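PDB 5T8V: sister chromatid cohesion protein from Chaetomium thermophilum, which probably acts as a cohesin loader on chromatin, this chain being the C-terminal HEAT-repeat fragment of a longer protein. Local coordinates for residues S380-F385 with E425-L430; D420-E425 with T534-E539; D259-I264 with M311-T316; S301-V306 with V409-T414. All blocks are in the same frame, centred on the assembly; numbering follows the deposited sequence.

The four contacts sit close together on one side of the chain's centre, their own centres about 13 to 16 Å apart, and tie together helices that are far apart in sequence. Along the chain, contact 3 comes first, joining helix 247-267 to helix 305-315. Contact 4 overlaps it, taking the strand at 302-303 and the start of helix 305-315 to helix 402-414. Contact 1 pairs helices 357-391 and 423-440, and contact 2 brings the segment leading into helix 423-440 against helix 527-550. Contacts 1 and 2 share Glu-425, and Leu-427 of contact 1 packs on Met-311 of contact 3 and Phe-412 of contact 4. Together they form one continuous piece of helical packing in the HEAT-repeat body.

Contact 1. Residues S380-F385 with E425-L430; sequences SYVIKF and ELLLRL
Leu-427 and Val-382 meet at a slant, the CD2 methyl of Leu-427 lying 4.0 Å from CB of Val-382 and almost as near its CG1. Ile-383 approaches the same leucine methyl, its side chain likewise aslant: CD1 is 4.1 Å from Leu-427 CD2, and it also rests against the leucine's backbone, 3.5 Å from Leu-427 O. Ile-383 CG1 stands anti to its own carbonyl carbon (chi1 -61°), and this CG1 comes within 4.3 Å of Leu-430 CB. Such helix-on-helix packing through branched aliphatic side chains is what builds a HEAT-repeat solenoid; here the local axes of 380-385 and 425-430, on helices 357-391 and 423-440, cross at -45° and are 9.4 Å apart at closest. One turn along from Leu-427, Leu-430 brings CD1 to 3.6 Å from the backbone N of Ser-380, a methyl laid against main chain. Ser-380 OG is held within its own helix by Asn-377 O. Ala-379 also touches Leu-427 and Leu-430, while Ile-310 of helix 305-315 packs on Val-382. Away from this apolar seam, Arg-429 grips Glu-425 side-on through NE and NH2, each nitrogen taking one carboxylate oxygen, with Arg-429 NE 3.1 Å from Glu-425 OE2.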
loop_
_atom_site.group_PDB
_atom_site.type_symbol
_atom_site.label_atom_id
_atom_site.label_comp_id
_atom_site.label_asym_id
_atom_site.label_seq_id
_atom_site.Cartn_x
_atom_site.Cartn_y
_atom_site.Cartn_z
ATOM N N SER A 380 4.726 -32.895 6.270
ATOM C CA SER A 380 5.470 -32.499 5.081
ATOM C C SER A 380 4.984 -33.241 3.844
ATOM O O SER A 380 4.984 -32.668 2.752
ATOM C CB SER A 380 6.965 -32.730 5.283
ATOM O OG SER A 380 7.267 -34.110 5.305
ATOM N N TYR A 381 4.578 -34.508 3.980
ATOM C CA TYR A 381 3.900 -35.174 2.869
ATOM C C TYR A 381 2.745 -34.316 2.368
ATOM O O TYR A 381 2.655 -33.988 1.175
ATOM C CB TYR A 381 3.383 -36.554 3.294
ATOM C CG TYR A 381 4.444 -37.575 3.655
ATOM C CD1 TYR A 381 5.720 -37.513 3.114
ATOM C CD2 TYR A 381 4.160 -38.615 4.536
ATOM C CE1 TYR A 381 6.684 -38.456 3.444
ATOM C CE2 TYR A 381 5.117 -39.555 4.872
ATOM C CZ TYR A 381 6.376 -39.471 4.323
ATOM O OH TYR A 381 7.331 -40.405 4.656
ATOM N N VAL A 382 1.862 -33.916 3.286
ATOM C CA VAL A 382 0.700 -33.116 2.900
ATOM C C VAL A 382 1.143 -31.836 2.195
ATOM O O VAL A 382 0.772 -31.572 1.042
ATOM C CB VAL A 382 -0.169 -32.805 4.130
ATOM C CG1 VAL A 382 -1.382 -31.969 3.735
ATOM C CG2 VAL A 382 -0.610 -34.089 4.816
ATOM N N ILE A 383 1.948 -31.022 2.884
ATOM C CA ILE A 383 2.277 -29.691 2.374
ATOM C C ILE A 383 2.997 -29.792 1.034
ATOM O O ILE A 383 2.677 -29.072 0.079
ATOM C CB ILE A 383 3.111 -28.918 3.413
ATOM C CG1 ILE A 383 2.313 -28.748 4.710
ATOM C CG2 ILE A 383 3.555 -27.566 2.868
ATOM C CD1 ILE A 383 0.986 -28.015 4.553
ATOM N N LYS A 384 3.983 -30.684 0.945
ATOM C CA LYS A 384 4.684 -30.889 -0.316
ATOM C C LYS A 384 3.706 -31.213 -1.433
ATOM O O LYS A 384 3.792 -30.653 -2.533
ATOM C CB LYS A 384 5.720 -32.004 -0.171
ATOM C CG LYS A 384 7.051 -31.536 0.396
ATOM C CD LYS A 384 7.845 -32.685 1.009
ATOM C CE LYS A 384 8.222 -33.743 -0.020
ATOM N NZ LYS A 384 8.785 -34.965 0.627
ATOM N N PHE A 385 2.752 -32.106 -1.171
ATOM C CA PHE A 385 1.806 -32.463 -2.223
ATOM C C PHE A 385 0.991 -31.249 -2.664
ATOM O O PHE A 385 0.985 -30.883 -3.850
ATOM C CB PHE A 385 0.888 -33.590 -1.752
ATOM C CG PHE A 385 0.040 -34.163 -2.846
ATOM C CD1 PHE A 385 0.588 -35.027 -3.779
ATOM C CD2 PHE A 385 -1.300 -33.833 -2.949
ATOM C CE1 PHE A 385 -0.187 -35.554 -4.793
ATOM C CE2 PHE A 385 -2.080 -34.361 -3.961
ATOM C CZ PHE A 385 -1.521 -35.221 -4.883
ATOM N N GLU A 425 -1.176 -26.196 13.748
ATOM C CA GLU A 425 0.026 -25.383 13.864
ATOM C C GLU A 425 1.201 -26.022 13.142
ATOM O O GLU A 425 2.094 -25.310 12.675
ATOM C CB GLU A 425 0.370 -25.150 15.336
ATOM C CG GLU A 425 1.625 -24.302 15.568
ATOM C CD GLU A 425 2.913 -25.102 15.490
ATOM O OE1 GLU A 425 2.858 -26.344 15.627
ATOM O OE2 GLU A 425 3.983 -24.489 15.283
ATOM N N LEU A 426 1.231 -27.351 13.046
ATOM C CA LEU A 426 2.345 -28.018 12.381
ATOM C C LEU A 426 2.236 -27.887 10.866
ATOM O O LEU A 426 3.210 -27.528 10.189
ATOM C CB LEU A 426 2.391 -29.489 12.799
ATOM C CG LEU A 426 3.474 -30.356 12.154
ATOM C CD1 LEU A 426 4.851 -29.735 12.308
ATOM C CD2 LEU A 426 3.447 -31.746 12.766
ATOM N N LEU A 427 1.051 -28.166 10.320
ATOM C CA LEU A 427 0.831 -27.986 8.890
ATOM C C LEU A 427 1.061 -26.536 8.485
ATOM O O LEU A 427 1.757 -26.253 7.502
ATOM C CB LEU A 427 -0.584 -28.434 8.529
ATOM C CG LEU A 427 -0.839 -29.937 8.656
ATOM C CD1 LEU A 427 -2.322 -30.221 8.761
ATOM C CD2 LEU A 427 -0.243 -30.668 7.466
ATOM N N LEU A 428 0.487 -25.599 9.245
ATOM C CA LEU A 428 0.685 -24.183 8.957
ATOM C C LEU A 428 2.140 -23.773 9.127
ATOM O O LEU A 428 2.627 -22.901 8.402
ATOM C CB LEU A 428 -0.209 -23.337 9.863
ATOM C CG LEU A 428 -1.708 -23.398 9.573
ATOM C CD1 LEU A 428 -2.496 -22.808 10.735
ATOM C CD2 LEU A 428 -2.029 -22.664 8.284
ATOM N N ARG A 429 2.846 -24.379 10.083
ATOM C CA ARG A 429 4.254 -24.057 10.289
ATOM C C ARG A 429 5.082 -24.447 9.073
ATOM O O ARG A 429 5.849 -23.636 8.542
ATOM C CB ARG A 429 4.780 -24.765 11.538
ATOM C CG ARG A 429 6.221 -24.420 11.895
ATOM C CD ARG A 429 6.924 -25.592 12.562
ATOM N NE ARG A 429 6.224 -26.048 13.759
ATOM C CZ ARG A 429 6.539 -27.148 14.434
ATOM N NH1 ARG A 429 7.542 -27.916 14.034
ATOM N NH2 ARG A 429 5.844 -27.483 15.512
ATOM N N LEU A 430 4.945 -25.695 8.620
ATOM C CA LEU A 430 5.721 -26.133 7.465
ATOM C C LEU A 430 5.321 -25.364 6.213
ATOM O O LEU A 430 6.179 -24.992 5.400
ATOM C CB LEU A 430 5.547 -27.636 7.260
ATOM C CG LEU A 430 5.972 -28.499 8.449
ATOM C CD1 LEU A 430 5.720 -29.959 8.149
ATOM C CD2 LEU A 430 7.431 -28.277 8.801
#

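Contact 2. Residues D420-E425 with T534-E539; sequences DWPAAE and TFIISE
Pro-422 and Phe-535 carry this contact, which fixes the segment leading into helix 423-440 against helix 527-550 in the HEAT-repeat body. The apolar part comes first. Pro-422 has its CB directed at the other helix, and CB and CG come in obliquely beside CD1 and CE1 of Phe-535. Pro-422 CB lies 3.5 Å from Phe-535 CD1, with CG almost as near the same carbon. The two side chains run alongside in opposite senses. Phe-535 reaches this place with CG anti to its backbone N (chi1 -169°). Ile-536 comes in from the next position of the helix, crossing the proline at about a right angle with its CG1 4.0 Å from Pro-422 CB. Pro-422 is buried against these two side chains, adjacent in sequence, and against Gln-315 and Ala-532.

The charged part is a pair of acids. Glu-425 OE1 and Glu-539 OE2 come to 4.4 Å of each other, a distance at which like charges would probably repel or raise the proton affinity of one of them. Arg-429, which holds the carboxylate of Glu-425, is likely to offset much of that. At the other end of the segment Asp-420 is anchored by a salt bridge to Arg-520.

Hydrogen bonding within helix 527-550 meets at one carbonyl. Phe-535 O accepts the helical N-H of Glu-539 and also the hydroxyl of Ser-538, whose OG lies 2.5 Å from that oxygen, tilted 24° from the carbonyl plane.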
loop_
_atom_site.group_PDB
_atom_site.type_symbol
_atom_site.label_atom_id
_atom_site.label_comp_id
_atom_site.label_asym_id
_atom_site.label_seq_id
_atom_site.Cartn_x
_atom_site.Cartn_y
_atom_site.Cartn_z
ATOM N N ASP A 420 -8.088 -29.532 20.257
ATOM C CA ASP A 420 -8.436 -30.814 19.655
ATOM C C ASP A 420 -7.631 -31.099 18.398
ATOM O O ASP A 420 -7.606 -32.247 17.941
ATOM C CB ASP A 420 -9.923 -30.852 19.299
ATOM C CG ASP A 420 -10.812 -30.909 20.516
ATOM O OD1 ASP A 420 -10.330 -30.603 21.627
ATOM O OD2 ASP A 420 -12.001 -31.258 20.360
ATOM N N TRP A 421 -6.974 -30.089 17.831
ATOM C CA TRP A 421 -6.368 -30.195 16.504
ATOM C C TRP A 421 -4.972 -29.581 16.520
ATOM O O TRP A 421 -4.701 -28.591 15.836
ATOM C CB TRP A 421 -7.261 -29.520 15.465
ATOM C CG TRP A 421 -8.595 -30.177 15.331
ATOM C CD1 TRP A 421 -9.780 -29.740 15.842
ATOM C CD2 TRP A 421 -8.879 -31.406 14.649
ATOM N NE1 TRP A 421 -10.788 -30.617 15.518
ATOM C CE2 TRP A 421 -10.260 -31.648 14.786
ATOM C CE3 TRP A 421 -8.101 -32.324 13.936
ATOM C CZ2 TRP A 421 -10.881 -32.766 14.234
ATOM C CZ3 TRP A 421 -8.719 -33.434 13.389
ATOM C CH2 TRP A 421 -10.095 -33.645 13.541
ATOM N N PRO A 422 -4.050 -30.164 17.293
ATOM C CA PRO A 422 -2.686 -29.615 17.351
ATOM C C PRO A 422 -1.909 -29.725 16.047
ATOM O O PRO A 422 -0.845 -29.103 15.934
ATOM C CB PRO A 422 -2.021 -30.437 18.464
ATOM C CG PRO A 422 -2.824 -31.682 18.558
ATOM C CD PRO A 422 -4.230 -31.289 18.224
ATOM N N ALA A 423 -2.395 -30.482 15.063
ATOM C CA ALA A 423 -1.704 -30.572 13.783
ATOM C C ALA A 423 -1.897 -29.335 12.918
ATOM O O ALA A 423 -1.184 -29.182 11.919
ATOM C CB ALA A 423 -2.175 -31.808 13.016
ATOM N N ALA A 424 -2.837 -28.457 13.267
ATOM C CA ALA A 424 -3.014 -27.222 12.514
ATOM C C ALA A 424 -1.751 -26.373 12.556
ATOM O O ALA A 424 -1.291 -25.868 11.526
ATOM C CB ALA A 424 -4.202 -26.431 13.067
ATOM N N GLU A 425 -1.176 -26.196 13.748
ATOM C CA GLU A 425 0.026 -25.383 13.864
ATOM C C GLU A 425 1.201 -26.022 13.142
ATOM O O GLU A 425 2.094 -25.310 12.675
ATOM C CB GLU A 425 0.370 -25.150 15.336
ATOM C CG GLU A 425 1.625 -24.302 15.568
ATOM C CD GLU A 425 2.913 -25.102 15.490
ATOM O OE1 GLU A 425 2.858 -26.344 15.627
ATOM O OE2 GLU A 425 3.983 -24.489 15.283
ATOM N N THR A 534 -2.063 -37.578 22.828
ATOM C CA THR A 534 -0.711 -38.123 22.714
ATOM C C THR A 534 0.209 -37.155 21.977
ATOM O O THR A 534 1.357 -36.935 22.389
ATOM C CB THR A 534 -0.738 -39.481 22.010
ATOM O OG1 THR A 534 -1.354 -39.354 20.723
ATOM C CG2 THR A 534 -1.503 -40.499 22.837
ATOM N N PHE A 535 -0.285 -36.559 20.890
ATOM C CA PHE A 535 0.485 -35.559 20.155
ATOM C C PHE A 535 0.954 -34.441 21.080
ATOM O O PHE A 535 2.148 -34.118 21.138
ATOM C CB PHE A 535 -0.377 -35.006 19.019
ATOM C CG PHE A 535 0.369 -34.157 18.028
ATOM C CD1 PHE A 535 0.550 -32.805 18.253
ATOM C CD2 PHE A 535 0.854 -34.705 16.855
ATOM C CE1 PHE A 535 1.218 -32.022 17.334
ATOM C CE2 PHE A 535 1.523 -33.927 15.935
ATOM C CZ PHE A 535 1.705 -32.584 16.174
ATOM N N ILE A 536 0.022 -33.843 21.826
ATOM C CA ILE A 536 0.388 -32.749 22.723
ATOM C C ILE A 536 1.376 -33.228 23.780
ATOM O O ILE A 536 2.298 -32.500 24.158
ATOM C CB ILE A 536 -0.875 -32.134 23.350
ATOM C CG1 ILE A 536 -1.561 -31.226 22.328
ATOM C CG2 ILE A 536 -0.538 -31.341 24.615
ATOM C CD1 ILE A 536 -2.949 -30.788 22.718
ATOM N N ILE A 537 1.201 -34.453 24.277
ATOM C CA ILE A 537 2.130 -34.988 25.270
ATOM C C ILE A 537 3.545 -35.027 24.704
ATOM O O ILE A 537 4.513 -34.646 25.377
ATOM C CB ILE A 537 1.664 -36.381 25.735
ATOM C CG1 ILE A 537 0.357 -36.270 26.520
ATOM C CG2 ILE A 537 2.723 -37.048 26.612
ATOM C CD1 ILE A 537 -0.346 -37.598 26.737
ATOM N N SER A 538 3.690 -35.488 23.460
ATOM C CA SER A 538 5.017 -35.525 22.855
ATOM C C SER A 538 5.571 -34.117 22.660
ATOM O O SER A 538 6.763 -33.879 22.889
ATOM C CB SER A 538 4.972 -36.285 21.528
ATOM O OG SER A 538 3.985 -35.756 20.665
ATOM N N GLU A 539 4.725 -33.168 22.250
ATOM C CA GLU A 539 5.174 -31.780 22.165
ATOM C C GLU A 539 5.694 -31.288 23.510
ATOM O O GLU A 539 6.723 -30.604 23.579
ATOM C CB GLU A 539 4.034 -30.886 21.682
ATOM C CG GLU A 539 3.755 -30.978 20.195
ATOM C CD GLU A 539 2.747 -29.944 19.733
ATOM O OE1 GLU A 539 2.045 -29.364 20.594
ATOM O OE2 GLU A 539 2.663 -29.705 18.510
#

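Contact 3. Residues D259-I264 with M311-T316; sequences DMICQI and MRLVQT
Asp-259 and Arg-312 close a salt bridge between helices 247-267 and 305-315, two members of the HEAT-repeat stack whose local axes run 9.7 Å apart and cross at -39°. One oxygen does all the accepting across the contact. Asp-259 OD1 takes Arg-312 NH1 at 2.6 Å, met nearly head-on down its C-O direction and lying in the guanidinium plane, and takes a weak, more bent bond from Arg-312 NH2 at 3.1 Å. The carboxylate meets the guanidinium at its edge, the two planes 80° apart. Over one face of the guanidinium sits Cys-262 SG, 3.7 Å from Arg-312 NE, and the same sulfur touches Leu-313 CD2 at 3.7 Å. An alanine in place of Arg-312 would probably leave Asp-259 without its cationic mate and Cys-262 SG without the flat group beside it. Trp-421 of the loop before helix 423-440 and Gln-528 of helix 527-550 also pack on the arginine. Leu-313 O accepts the hydroxyl of Thr-316, and Val-314 O that of Ser-317, which satisfies carbonyls near the end of helix 305-315. Gln-315 OE1 receives the backbone N-H of Ala-423. With its OG1 thus turned back to its own helix, Thr-316 presents a methyl across the gap: CG2 lies 3.9 Å from Cys-262 CB.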
loop_
_atom_site.group_PDB
_atom_site.type_symbol
_atom_site.label_atom_id
_atom_site.label_comp_id
_atom_site.label_asym_id
_atom_site.label_seq_id
_atom_site.Cartn_x
_atom_site.Cartn_y
_atom_site.Cartn_z
ATOM N N ASP A 259 -11.737 -43.177 11.283
ATOM C CA ASP A 259 -11.025 -44.097 12.166
ATOM C C ASP A 259 -10.321 -45.185 11.365
ATOM O O ASP A 259 -9.150 -45.499 11.614
ATOM C CB ASP A 259 -11.996 -44.716 13.171
ATOM C CG ASP A 259 -12.486 -43.717 14.199
ATOM O OD1 ASP A 259 -12.126 -42.525 14.087
ATOM O OD2 ASP A 259 -13.235 -44.120 15.113
ATOM N N MET A 260 -11.019 -45.768 10.390
ATOM C CA MET A 260 -10.432 -46.852 9.607
ATOM C C MET A 260 -9.203 -46.373 8.842
ATOM O O MET A 260 -8.163 -47.045 8.832
ATOM C CB MET A 260 -11.478 -47.422 8.649
ATOM C CG MET A 260 -11.047 -48.706 7.961
ATOM S SD MET A 260 -12.333 -49.412 6.916
ATOM C CE MET A 260 -13.538 -49.918 8.139
ATOM N N ILE A 261 -9.301 -45.208 8.197
ATOM C CA ILE A 261 -8.173 -44.700 7.420
ATOM C C ILE A 261 -6.996 -44.386 8.332
ATOM O O ILE A 261 -5.839 -44.619 7.970
ATOM C CB ILE A 261 -8.589 -43.468 6.598
ATOM C CG1 ILE A 261 -9.673 -43.848 5.587
ATOM C CG2 ILE A 261 -7.370 -42.884 5.873
ATOM C CD1 ILE A 261 -10.251 -42.671 4.822
ATOM N N CYS A 262 -7.261 -43.831 9.516
ATOM C CA CYS A 262 -6.178 -43.595 10.466
ATOM C C CYS A 262 -5.514 -44.904 10.872
ATOM O O CYS A 262 -4.287 -44.971 11.017
ATOM C CB CYS A 262 -6.702 -42.861 11.698
ATOM S SG CYS A 262 -7.131 -41.147 11.377
ATOM N N GLN A 263 -6.309 -45.957 11.059
ATOM C CA GLN A 263 -5.741 -47.248 11.433
ATOM C C GLN A 263 -4.836 -47.788 10.333
ATOM O O GLN A 263 -3.678 -48.134 10.585
ATOM C CB GLN A 263 -6.860 -48.232 11.754
ATOM C CG GLN A 263 -7.212 -48.259 13.220
ATOM C CD GLN A 263 -6.274 -49.140 14.009
ATOM O OE1 GLN A 263 -6.385 -50.361 13.965
ATOM N NE2 GLN A 263 -5.341 -48.530 14.728
ATOM N N ILE A 264 -5.349 -47.867 9.103
ATOM C CA ILE A 264 -4.523 -48.330 7.990
ATOM C C ILE A 264 -3.262 -47.479 7.879
ATOM O O ILE A 264 -2.155 -47.998 7.686
ATOM C CB ILE A 264 -5.336 -48.313 6.681
ATOM C CG1 ILE A 264 -6.546 -49.243 6.798
ATOM C CG2 ILE A 264 -4.456 -48.716 5.494
ATOM C CD1 ILE A 264 -7.498 -49.180 5.613
ATOM N N MET A 311 -5.487 -33.841 9.184
ATOM C CA MET A 311 -4.926 -33.485 10.481
ATOM C C MET A 311 -4.867 -34.696 11.402
ATOM O O MET A 311 -3.852 -34.925 12.072
ATOM C CB MET A 311 -5.743 -32.357 11.106
ATOM C CG MET A 311 -5.804 -31.115 10.228
ATOM S SD MET A 311 -6.875 -29.837 10.889
ATOM C CE MET A 311 -5.865 -29.283 12.233
ATOM N N ARG A 312 -5.931 -35.501 11.426
ATOM C CA ARG A 312 -5.924 -36.714 12.240
ATOM C C ARG A 312 -4.743 -37.609 11.887
ATOM O O ARG A 312 -4.051 -38.122 12.773
ATOM C CB ARG A 312 -7.238 -37.474 12.064
ATOM C CG ARG A 312 -8.390 -36.914 12.876
ATOM C CD ARG A 312 -9.513 -37.928 13.005
ATOM N NE ARG A 312 -9.085 -39.130 13.712
ATOM C CZ ARG A 312 -9.864 -40.183 13.933
ATOM N NH1 ARG A 312 -11.119 -40.189 13.502
ATOM N NH2 ARG A 312 -9.387 -41.235 14.586
ATOM N N LEU A 313 -4.502 -37.814 10.590
ATOM C CA LEU A 313 -3.351 -38.604 10.166
ATOM C C LEU A 313 -2.055 -37.992 10.672
ATOM O O LEU A 313 -1.122 -38.714 11.045
ATOM C CB LEU A 313 -3.320 -38.721 8.641
ATOM C CG LEU A 313 -4.497 -39.422 7.959
ATOM C CD1 LEU A 313 -4.226 -39.560 6.469
ATOM C CD2 LEU A 313 -4.768 -40.778 8.582
ATOM N N VAL A 314 -1.975 -36.660 10.693
ATOM C CA VAL A 314 -0.773 -36.024 11.221
ATOM C C VAL A 314 -0.627 -36.288 12.716
ATOM O O VAL A 314 0.497 -36.359 13.225
ATOM C CB VAL A 314 -0.783 -34.517 10.915
ATOM C CG1 VAL A 314 0.412 -33.823 11.575
ATOM C CG2 VAL A 314 -0.767 -34.286 9.414
ATOM N N GLN A 315 -1.737 -36.439 13.445
ATOM C CA GLN A 315 -1.654 -36.632 14.891
ATOM C C GLN A 315 -1.572 -38.097 15.302
ATOM O O GLN A 315 -1.300 -38.376 16.475
ATOM C CB GLN A 315 -2.848 -35.991 15.611
ATOM C CG GLN A 315 -3.519 -34.873 14.853
ATOM C CD GLN A 315 -4.325 -33.949 15.738
ATOM O OE1 GLN A 315 -4.321 -32.732 15.546
ATOM N NE2 GLN A 315 -5.046 -34.520 16.694
ATOM N N THR A 316 -1.800 -39.037 14.382
ATOM C CA THR A 316 -1.600 -40.446 14.709
ATOM C C THR A 316 -0.137 -40.788 14.951
ATOM O O THR A 316 0.154 -41.908 15.382
ATOM C CB THR A 316 -2.142 -41.348 13.593
ATOM O OG1 THR A 316 -1.558 -40.977 12.335
ATOM C CG2 THR A 316 -3.658 -41.257 13.508
#

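Contact 4. Residues S301-V306 with V409-T414; sequences SSIQPV and VEDFIT
Asp-411 turns its CG anti to its own carbonyl carbon (chi1 -75°), and the carboxylate meets Ile-303 and Gln-304. Ile-303 has CG1 between its backbone N and carbonyl carbon (chi1 51°), with CG2 anti to the carbonyl carbon; CG2 lies 3.6 Å from Asp-411 CB. OD2 of Asp-411 accepts the backbone N-H of Gln-304 at 2.7 Å with an N-H...O angle of 151°, on the syn side and somewhat out of the carboxylate plane. It is also hydrogen-bonded to Ser-307 OG, while OD1 forms a salt bridge with Arg-293 NE, so both oxygens of this buried acid are engaged. An alanine at Asp-411 would probably leave the Gln-304 N-H without its acceptor and Arg-293 without its close carboxylate partner. One turn on, Thr-414 sets its CG2 methyl 3.7 Å from Ser-301 OG, a hydroxyl bonded to Asp-299. Thr-414 OG1 faces back to Glu-410 O, 3.1 Å away and above the carbonyl plane. Gln-304 is the N-cap of helix 305-315, where a negative charge is likely to be favoured. A two-stranded antiparallel hairpin, 295-296 with 302-303, here leads into helix 305-315 of the HEAT-repeat body, whose start is pinned by an aspartate of helix 402-414.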
loop_
_atom_site.group_PDB
_atom_site.type_symbol
_atom_site.label_atom_id
_atom_site.label_comp_id
_atom_site.label_asym_id
_atom_site.label_seq_id
_atom_site.Cartn_x
_atom_site.Cartn_y
_atom_site.Cartn_z
ATOM N N SER A 301 -17.486 -24.258 15.010
ATOM C CA SER A 301 -16.998 -23.991 13.665
ATOM C C SER A 301 -17.129 -25.247 12.801
ATOM O O SER A 301 -17.558 -26.313 13.255
ATOM C CB SER A 301 -15.553 -23.502 13.713
ATOM O OG SER A 301 -14.712 -24.456 14.336
ATOM N N SER A 302 -16.745 -25.115 11.533
ATOM C CA SER A 302 -16.917 -26.184 10.562
ATOM C C SER A 302 -15.731 -26.223 9.612
ATOM O O SER A 302 -15.220 -25.178 9.196
ATOM C CB SER A 302 -18.213 -26.002 9.768
ATOM O OG SER A 302 -19.323 -25.869 10.639
ATOM N N ILE A 303 -15.300 -27.439 9.277
ATOM C CA ILE A 303 -14.243 -27.680 8.306
ATOM C C ILE A 303 -14.724 -28.767 7.357
ATOM O O ILE A 303 -15.670 -29.500 7.646
ATOM C CB ILE A 303 -12.914 -28.095 8.973
ATOM C CG1 ILE A 303 -13.153 -29.251 9.951
ATOM C CG2 ILE A 303 -12.284 -26.903 9.680
ATOM C CD1 ILE A 303 -11.887 -29.845 10.527
ATOM N N GLN A 304 -14.066 -28.861 6.208
ATOM C CA GLN A 304 -14.410 -29.963 5.322
ATOM C C GLN A 304 -13.778 -31.256 5.836
ATOM O O GLN A 304 -12.663 -31.235 6.364
ATOM C CB GLN A 304 -13.958 -29.682 3.889
ATOM C CG GLN A 304 -12.513 -29.270 3.735
ATOM C CD GLN A 304 -12.109 -29.117 2.282
ATOM O OE1 GLN A 304 -12.792 -29.604 1.381
ATOM N NE2 GLN A 304 -10.997 -28.431 2.048
ATOM N N PRO A 305 -14.467 -32.394 5.695
ATOM C CA PRO A 305 -14.007 -33.614 6.382
ATOM C C PRO A 305 -12.618 -34.063 5.967
ATOM O O PRO A 305 -11.900 -34.655 6.785
ATOM C CB PRO A 305 -15.075 -34.646 5.997
ATOM C CG PRO A 305 -15.618 -34.158 4.705
ATOM C CD PRO A 305 -15.602 -32.662 4.799
ATOM N N VAL A 306 -12.211 -33.807 4.723
ATOM C CA VAL A 306 -10.867 -34.183 4.302
ATOM C C VAL A 306 -9.825 -33.474 5.159
ATOM O O VAL A 306 -8.795 -34.056 5.515
ATOM C CB VAL A 306 -10.669 -33.884 2.804
ATOM C CG1 VAL A 306 -10.818 -32.391 2.525
ATOM C CG2 VAL A 306 -9.315 -34.392 2.333
ATOM N N VAL A 409 -5.813 -24.389 3.776
ATOM C CA VAL A 409 -5.260 -23.347 4.633
ATOM C C VAL A 409 -6.356 -22.733 5.492
ATOM O O VAL A 409 -6.173 -22.520 6.694
ATOM C CB VAL A 409 -4.534 -22.285 3.786
ATOM C CG1 VAL A 409 -4.108 -21.099 4.650
ATOM C CG2 VAL A 409 -3.315 -22.899 3.114
ATOM N N GLU A 410 -7.514 -22.450 4.897
ATOM C CA GLU A 410 -8.608 -21.857 5.661
ATOM C C GLU A 410 -9.022 -22.759 6.818
ATOM O O GLU A 410 -9.193 -22.295 7.953
ATOM C CB GLU A 410 -9.794 -21.573 4.741
ATOM C CG GLU A 410 -9.587 -20.380 3.818
ATOM C CD GLU A 410 -10.759 -20.158 2.881
ATOM O OE1 GLU A 410 -10.752 -20.726 1.767
ATOM O OE2 GLU A 410 -11.694 -19.422 3.264
ATOM N N ASP A 411 -9.178 -24.059 6.554
ATOM C CA ASP A 411 -9.576 -24.972 7.622
ATOM C C ASP A 411 -8.501 -25.067 8.701
ATOM O O ASP A 411 -8.815 -25.083 9.898
ATOM C CB ASP A 411 -9.884 -26.350 7.045
ATOM C CG ASP A 411 -11.212 -26.388 6.318
ATOM O OD1 ASP A 411 -11.683 -25.317 5.886
ATOM O OD2 ASP A 411 -11.788 -27.486 6.185
ATOM N N PHE A 412 -7.229 -25.131 8.301
ATOM C CA PHE A 412 -6.150 -25.184 9.283
ATOM C C PHE A 412 -6.152 -23.942 10.165
ATOM O O PHE A 412 -5.993 -24.038 11.386
ATOM C CB PHE A 412 -4.801 -25.335 8.576
ATOM C CG PHE A 412 -4.685 -26.575 7.723
ATOM C CD1 PHE A 412 -5.493 -27.676 7.950
ATOM C CD2 PHE A 412 -3.760 -26.634 6.693
ATOM C CE1 PHE A 412 -5.381 -28.809 7.163
ATOM C CE2 PHE A 412 -3.643 -27.764 5.906
ATOM C CZ PHE A 412 -4.454 -28.851 6.141
ATOM N N ILE A 413 -6.324 -22.763 9.563
ATOM C CA ILE A 413 -6.432 -21.534 10.344
ATOM C C ILE A 413 -7.592 -21.637 11.325
ATOM O O ILE A 413 -7.464 -21.291 12.505
ATOM C CB ILE A 413 -6.597 -20.316 9.416
ATOM C CG1 ILE A 413 -5.397 -20.173 8.472
ATOM C CG2 ILE A 413 -6.794 -19.043 10.232
ATOM C CD1 ILE A 413 -4.106 -19.794 9.136
ATOM N N THR A 414 -8.747 -22.106 10.848
ATOM C CA THR A 414 -9.905 -22.239 11.726
ATOM C C THR A 414 -9.571 -23.068 12.958
ATOM O O THR A 414 -10.011 -22.749 14.069
ATOM C CB THR A 414 -11.073 -22.863 10.959
ATOM O OG1 THR A 414 -11.541 -21.940 9.969
ATOM C CG2 THR A 414 -12.228 -23.218 11.897
#